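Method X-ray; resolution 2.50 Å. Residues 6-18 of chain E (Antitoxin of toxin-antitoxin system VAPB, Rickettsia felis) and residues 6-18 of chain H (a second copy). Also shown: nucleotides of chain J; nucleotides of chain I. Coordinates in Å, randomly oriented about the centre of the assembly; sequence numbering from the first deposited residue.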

# COMPACT_ATOMS: atom_id res chain seq x y z
N ILE E 6 17.52 -11.00 5.90
CA ILE E 6 16.49 -10.29 6.65
C ILE E 6 15.60 -11.34 7.28
O ILE E 6 15.18 -12.28 6.60
CB ILE E 6 15.71 -9.27 5.76
CG1 ILE E 6 16.56 -8.02 5.49
CG2 ILE E 6 14.36 -8.84 6.37
CD1 ILE E 6 16.43 -7.59 4.15
N PHE E 7 15.34 -11.23 8.59
CA PHE E 7 14.49 -12.16 9.33
C PHE E 7 13.62 -11.39 10.34
O PHE E 7 13.79 -10.19 10.51
CB PHE E 7 15.35 -13.25 10.00
CG PHE E 7 16.24 -12.76 11.11
CD1 PHE E 7 17.47 -12.16 10.83
CD2 PHE E 7 15.86 -12.88 12.44
CE1 PHE E 7 18.28 -11.68 11.87
CE2 PHE E 7 16.67 -12.41 13.47
CZ PHE E 7 17.88 -11.82 13.18
N MET E 8 12.69 -12.08 11.01
CA MET E 8 11.84 -11.46 12.03
C MET E 8 12.32 -11.81 13.43
O MET E 8 12.67 -12.96 13.71
CB MET E 8 10.35 -11.88 11.87
CG MET E 8 9.67 -11.38 10.60
SD MET E 8 9.75 -9.59 10.26
CE MET E 8 8.65 -8.93 11.46
N ASN E 9 12.33 -10.80 14.30
CA ASN E 9 12.66 -10.91 15.73
C ASN E 9 11.50 -10.19 16.41
O ASN E 9 11.39 -8.98 16.29
CB ASN E 9 13.99 -10.23 16.05
CG ASN E 9 14.45 -10.49 17.46
OD1 ASN E 9 14.58 -9.58 18.29
ND2 ASN E 9 14.70 -11.74 17.75
N GLY E 10 10.61 -10.96 17.02
CA GLY E 10 9.39 -10.43 17.61
C GLY E 10 8.52 -9.92 16.47
O GLY E 10 8.33 -10.64 15.48
N GLN E 11 8.05 -8.68 16.58
CA GLN E 11 7.25 -8.06 15.52
C GLN E 11 8.12 -7.09 14.71
O GLN E 11 7.60 -6.33 13.89
CB GLN E 11 6.04 -7.34 16.12
CG GLN E 11 4.74 -8.15 16.08
CD GLN E 11 4.89 -9.56 16.58
OE1 GLN E 11 5.22 -9.81 17.75
NE2 GLN E 11 4.69 -10.49 15.69
N SER E 12 9.44 -7.13 14.94
CA SER E 12 10.43 -6.29 14.29
C SER E 12 11.17 -7.07 13.22
O SER E 12 11.37 -8.28 13.34
CB SER E 12 11.44 -5.78 15.31
OG SER E 12 10.88 -4.83 16.18
N GLN E 13 11.63 -6.33 12.19
CA GLN E 13 12.45 -6.89 11.13
C GLN E 13 13.91 -6.78 11.58
O GLN E 13 14.26 -5.84 12.32
CB GLN E 13 12.25 -6.07 9.88
CG GLN E 13 12.44 -6.86 8.62
CD GLN E 13 12.37 -5.97 7.41
OE1 GLN E 13 13.22 -5.10 7.20
NE2 GLN E 13 11.34 -6.17 6.62
N ALA E 14 14.76 -7.71 11.15
CA ALA E 14 16.17 -7.67 11.53
C ALA E 14 17.07 -8.13 10.42
O ALA E 14 16.63 -8.84 9.54
CB ALA E 14 16.40 -8.49 12.80
N VAL E 15 18.33 -7.71 10.44
CA VAL E 15 19.37 -8.08 9.48
C VAL E 15 20.45 -8.89 10.23
O VAL E 15 20.96 -8.46 11.27
CB VAL E 15 19.93 -6.86 8.66
CG1 VAL E 15 20.42 -5.75 9.56
CG2 VAL E 15 21.00 -7.28 7.67
N ARG E 16 20.76 -10.08 9.74
CA ARG E 16 21.79 -10.91 10.36
C ARG E 16 23.13 -10.50 9.81
O ARG E 16 23.36 -10.63 8.60
CB ARG E 16 21.52 -12.39 10.08
CG ARG E 16 22.08 -13.29 11.15
CD ARG E 16 21.83 -14.74 10.84
NE ARG E 16 20.48 -15.11 11.22
CZ ARG E 16 19.52 -15.40 10.35
NH1 ARG E 16 19.76 -15.36 9.05
NH2 ARG E 16 18.31 -15.72 10.79
N LEU E 17 24.00 -9.94 10.66
CA LEU E 17 25.30 -9.45 10.19
C LEU E 17 26.34 -10.55 9.98
O LEU E 17 26.55 -11.37 10.88
CB LEU E 17 25.90 -8.39 11.14
CG LEU E 17 25.06 -7.15 11.48
CD1 LEU E 17 25.72 -6.37 12.55
CD2 LEU E 17 24.88 -6.28 10.30
N PRO E 18 27.10 -10.53 8.86
CA PRO E 18 28.22 -11.48 8.74
C PRO E 18 29.28 -11.14 9.81
O PRO E 18 29.39 -9.97 10.20
CB PRO E 18 28.74 -11.25 7.31
CG PRO E 18 27.60 -10.54 6.60
CD PRO E 18 27.00 -9.66 7.67
P DA J 4 28.42 -15.53 10.86
OP1 DA J 4 29.15 -14.96 9.70
OP2 DA J 4 27.79 -14.66 11.88
O5' DA J 4 27.21 -16.43 10.31
C5' DA J 4 27.25 -17.26 9.15
C4' DA J 4 25.94 -18.03 9.02
O4' DA J 4 25.76 -18.85 10.19
C3' DA J 4 24.65 -17.20 8.91
O3' DA J 4 24.05 -17.48 7.67
C2' DA J 4 23.80 -17.67 10.08
C1' DA J 4 24.39 -19.03 10.37
N9 DA J 4 24.16 -19.54 11.70
C8 DA J 4 24.62 -19.02 12.89
N7 DA J 4 24.26 -19.72 13.94
C5 DA J 4 23.57 -20.80 13.39
C6 DA J 4 22.94 -21.93 13.96
N6 DA J 4 22.92 -22.14 15.30
N1 DA J 4 22.33 -22.82 13.12
C2 DA J 4 22.33 -22.59 11.80
N3 DA J 4 22.89 -21.56 11.15
C4 DA J 4 23.49 -20.70 12.01
P DG I 16 9.68 -1.52 15.56
OP1 DG I 16 10.34 -0.23 15.26
OP2 DG I 16 9.87 -2.75 14.76
O5' DG I 16 10.13 -1.91 17.02
C5' DG I 16 10.15 -1.00 18.13
C4' DG I 16 10.48 -1.80 19.36
O4' DG I 16 9.52 -2.88 19.49
C3' DG I 16 11.85 -2.47 19.29
O3' DG I 16 12.64 -1.79 20.25
C2' DG I 16 11.61 -3.95 19.59
C1' DG I 16 10.20 -3.93 20.14
N9 DG I 16 9.40 -5.15 19.97
C8 DG I 16 8.91 -5.71 18.80
N7 DG I 16 8.18 -6.77 19.01
C5 DG I 16 8.18 -6.93 20.40
C6 DG I 16 7.54 -7.89 21.25
O6 DG I 16 6.82 -8.84 20.94
N1 DG I 16 7.75 -7.67 22.61
C2 DG I 16 8.54 -6.64 23.11
N2 DG I 16 8.72 -6.64 24.45
N3 DG I 16 9.12 -5.69 22.34
C4 DG I 16 8.93 -5.93 21.00
P DT J 5 22.61 -17.04 7.10
OP1 DT J 5 22.77 -17.15 5.63
OP2 DT J 5 22.07 -15.79 7.70
O5' DT J 5 21.66 -18.22 7.57
C5' DT J 5 21.76 -19.53 7.04
C4' DT J 5 20.53 -20.29 7.47
O4' DT J 5 20.68 -20.58 8.87
C3' DT J 5 19.24 -19.49 7.33
O3' DT J 5 18.35 -20.21 6.49
C2' DT J 5 18.72 -19.30 8.76
C1' DT J 5 19.44 -20.43 9.49
N1 DT J 5 19.67 -20.24 10.93
C2 DT J 5 19.12 -21.16 11.83
O2 DT J 5 18.43 -22.13 11.52
N3 DT J 5 19.42 -20.91 13.15
C4 DT J 5 20.15 -19.84 13.67
O4 DT J 5 20.32 -19.78 14.88
C5 DT J 5 20.67 -18.91 12.68
C7 DT J 5 21.51 -17.75 13.12
C6 DT J 5 20.42 -19.15 11.38
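Chain H, residues 6-18: IFMNGQSQAVRLP

Chain H repeats the hairpin of chain E, a strand running to Asn9(H) and a second starting at Ser12(H), joined by a type II' turn from Asn9(H) to Ser12(H), and pairs with it through the second strand. The two second strands run antiparallel with a twist, their N-to-C directions 152° apart and their axes 4.5 Å apart at the closest; the first strands cross at 96° and come no nearer than 10.3 Å. The register centres on Val15(E) and Val15(H), whose CA atoms lie 5.4 Å apart. Here the backbones exchange two hydrogen bonds, Val15(E) N to Val15(H) O and Val15(H) N to Val15(E) O, both 3.0 Å. Farther out, Leu17(H) N donates to Gln13(E) O at 2.8 Å and Leu17(E) N to Gln13(H) O at 2.9 Å. Between them Ala14 and Arg16 form non-hydrogen-bonded pairs, and their CA atoms close to 4.3 Å for Ala14(E) with Arg16(H).

On the face carrying Ala14 and Arg16, each arginine is extended through chi1 and chi2 (both t), then bends at chi3 (m, -82° in Arg16(H)). This conformation lays CG of Arg16(H) 3.6 Å from CB of Ser12(E) and brings the guanidinium edge to the Asn9(E) amide: NE and NH2 of Arg16(H) both donate to OD1 of Asn9(E), at 2.8 and 3.0 Å. Asn9(H), chi1 t like its counterpart, receives NE and NH2 of Arg16(E) on its OD1 at 2.9 and 3.0 Å. NH1 of Arg16(E) is left to reach OP2 of DT5 at 2.7 Å.

Phe7 points toward the partner in both chains, with chi1 p (67° in Phe7(H)). The rings meet tip to tip, CZ of Phe7(E) 3.7 Å from CZ of Phe7(H). Each has the partner's Asn9 OD1 over one face and the partner's Ala14 CB at its edge; CZ of Phe7(E) lies 3.6 Å from CB of Ala14(H), an apolar contact.

On the other face the symmetry is broken at the centre. Val15(E) is p and Val15(H) is t (178°), so CG1 of Val15(E) packs 3.9 Å from CB of Val15(H), while CG2 of Val15(H) touches CD1 of Leu17(E) at 3.6 Å. Both leucines keep the m, t rotamer; CD1 of Leu17(H) lies 3.4 Å from OE1 of Gln13(E).

The turns face DNA. Gly10(H) has phi 66°, which favours glycine, and an ideal CB would come within 2.3 Å of O4 of DT5. Beyond it, Gln11(H) N donates to N7 of DA4 at 3.3 Å, and Ser12(H) OG, chi1 m, to its OP2 at 3.0 Å. Water 2 accepts from Gln13(H) N and donates to Leu17(E) O and DA4 OP2, tying both strands to one phosphate. Met8(H), pointing away and exposed, ends in chi3 t where Met8(E) is m.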

# COMPACT_ATOMS: atom_id res chain seq x y z
N ILE H 6 21.56 -4.03 18.68
CA ILE H 6 22.32 -5.19 18.29
C ILE H 6 21.97 -6.30 19.29
O ILE H 6 21.93 -6.06 20.51
CB ILE H 6 23.84 -4.86 18.22
CG1 ILE H 6 24.14 -4.09 16.91
CG2 ILE H 6 24.70 -6.13 18.26
CD1 ILE H 6 25.03 -3.03 17.05
N PHE H 7 21.66 -7.51 18.78
CA PHE H 7 21.32 -8.67 19.60
C PHE H 7 21.91 -9.94 18.96
O PHE H 7 22.46 -9.86 17.87
CB PHE H 7 19.79 -8.76 19.80
CG PHE H 7 19.00 -9.08 18.55
CD1 PHE H 7 18.69 -8.08 17.63
CD2 PHE H 7 18.61 -10.38 18.26
CE1 PHE H 7 18.00 -8.38 16.45
CE2 PHE H 7 17.92 -10.68 17.09
CZ PHE H 7 17.61 -9.68 16.20
N MET H 8 21.81 -11.08 19.65
CA MET H 8 22.32 -12.34 19.13
C MET H 8 21.18 -13.21 18.60
O MET H 8 20.12 -13.30 19.21
CB MET H 8 23.13 -13.13 20.19
CG MET H 8 24.43 -12.46 20.63
SD MET H 8 25.61 -12.18 19.27
CE MET H 8 26.99 -11.44 20.18
N ASN H 9 21.42 -13.82 17.45
CA ASN H 9 20.52 -14.77 16.79
C ASN H 9 21.42 -15.95 16.49
O ASN H 9 22.31 -15.85 15.64
CB ASN H 9 19.93 -14.15 15.52
CG ASN H 9 18.92 -15.02 14.85
OD1 ASN H 9 19.09 -15.45 13.71
ND2 ASN H 9 17.83 -15.31 15.54
N GLY H 10 21.28 -17.01 17.29
CA GLY H 10 22.14 -18.17 17.20
C GLY H 10 23.54 -17.77 17.59
O GLY H 10 23.72 -17.14 18.63
N GLN H 11 24.52 -18.05 16.72
CA GLN H 11 25.92 -17.69 16.91
C GLN H 11 26.29 -16.45 16.10
O GLN H 11 27.47 -16.08 16.01
CB GLN H 11 26.80 -18.90 16.58
CG GLN H 11 27.26 -19.72 17.79
CD GLN H 11 26.19 -19.95 18.81
OE1 GLN H 11 26.26 -19.44 19.94
NE2 GLN H 11 25.14 -20.68 18.43
N SER H 12 25.27 -15.81 15.52
CA SER H 12 25.41 -14.61 14.70
C SER H 12 24.95 -13.38 15.46
O SER H 12 24.06 -13.45 16.32
CB SER H 12 24.57 -14.75 13.44
OG SER H 12 25.07 -15.72 12.54
N GLN H 13 25.51 -12.24 15.08
CA GLN H 13 25.09 -10.95 15.60
C GLN H 13 23.99 -10.42 14.67
O GLN H 13 24.01 -10.69 13.47
CB GLN H 13 26.28 -9.99 15.58
CG GLN H 13 26.22 -8.97 16.68
CD GLN H 13 27.31 -7.97 16.54
OE1 GLN H 13 27.37 -7.22 15.56
NE2 GLN H 13 28.21 -7.96 17.52
N ALA H 14 23.04 -9.66 15.21
CA ALA H 14 21.98 -9.11 14.37
C ALA H 14 21.60 -7.71 14.79
O ALA H 14 21.83 -7.34 15.94
CB ALA H 14 20.76 -10.02 14.39
N VAL H 15 21.02 -6.93 13.85
CA VAL H 15 20.54 -5.56 14.10
C VAL H 15 19.03 -5.55 13.94
O VAL H 15 18.52 -6.01 12.93
CB VAL H 15 21.24 -4.51 13.18
CG1 VAL H 15 20.69 -3.10 13.42
CG2 VAL H 15 22.74 -4.52 13.38
N ARG H 16 18.32 -5.06 14.95
CA ARG H 16 16.84 -4.99 14.89
C ARG H 16 16.49 -3.67 14.23
O ARG H 16 16.82 -2.61 14.76
CB ARG H 16 16.23 -5.09 16.29
CG ARG H 16 14.86 -5.68 16.30
CD ARG H 16 14.29 -5.64 17.70
NE ARG H 16 14.79 -6.76 18.49
CZ ARG H 16 15.62 -6.66 19.50
NH1 ARG H 16 16.04 -5.46 19.90
NH2 ARG H 16 16.05 -7.73 20.13
N LEU H 17 15.89 -3.72 13.05
CA LEU H 17 15.58 -2.51 12.31
C LEU H 17 14.36 -1.76 12.80
O LEU H 17 13.32 -2.38 12.90
CB LEU H 17 15.41 -2.78 10.78
CG LEU H 17 16.54 -3.48 10.05
CD1 LEU H 17 16.07 -3.88 8.67
CD2 LEU H 17 17.77 -2.58 9.95
N PRO H 18 14.41 -0.42 12.94
CA PRO H 18 13.19 0.33 13.25
C PRO H 18 12.21 0.22 12.09
O PRO H 18 12.67 0.07 10.95
CB PRO H 18 13.69 1.78 13.42
CG PRO H 18 15.15 1.67 13.61
CD PRO H 18 15.57 0.50 12.80
O HOH W 1 11.09 -3.71 12.36
O HOH W 2 27.37 -12.26 13.10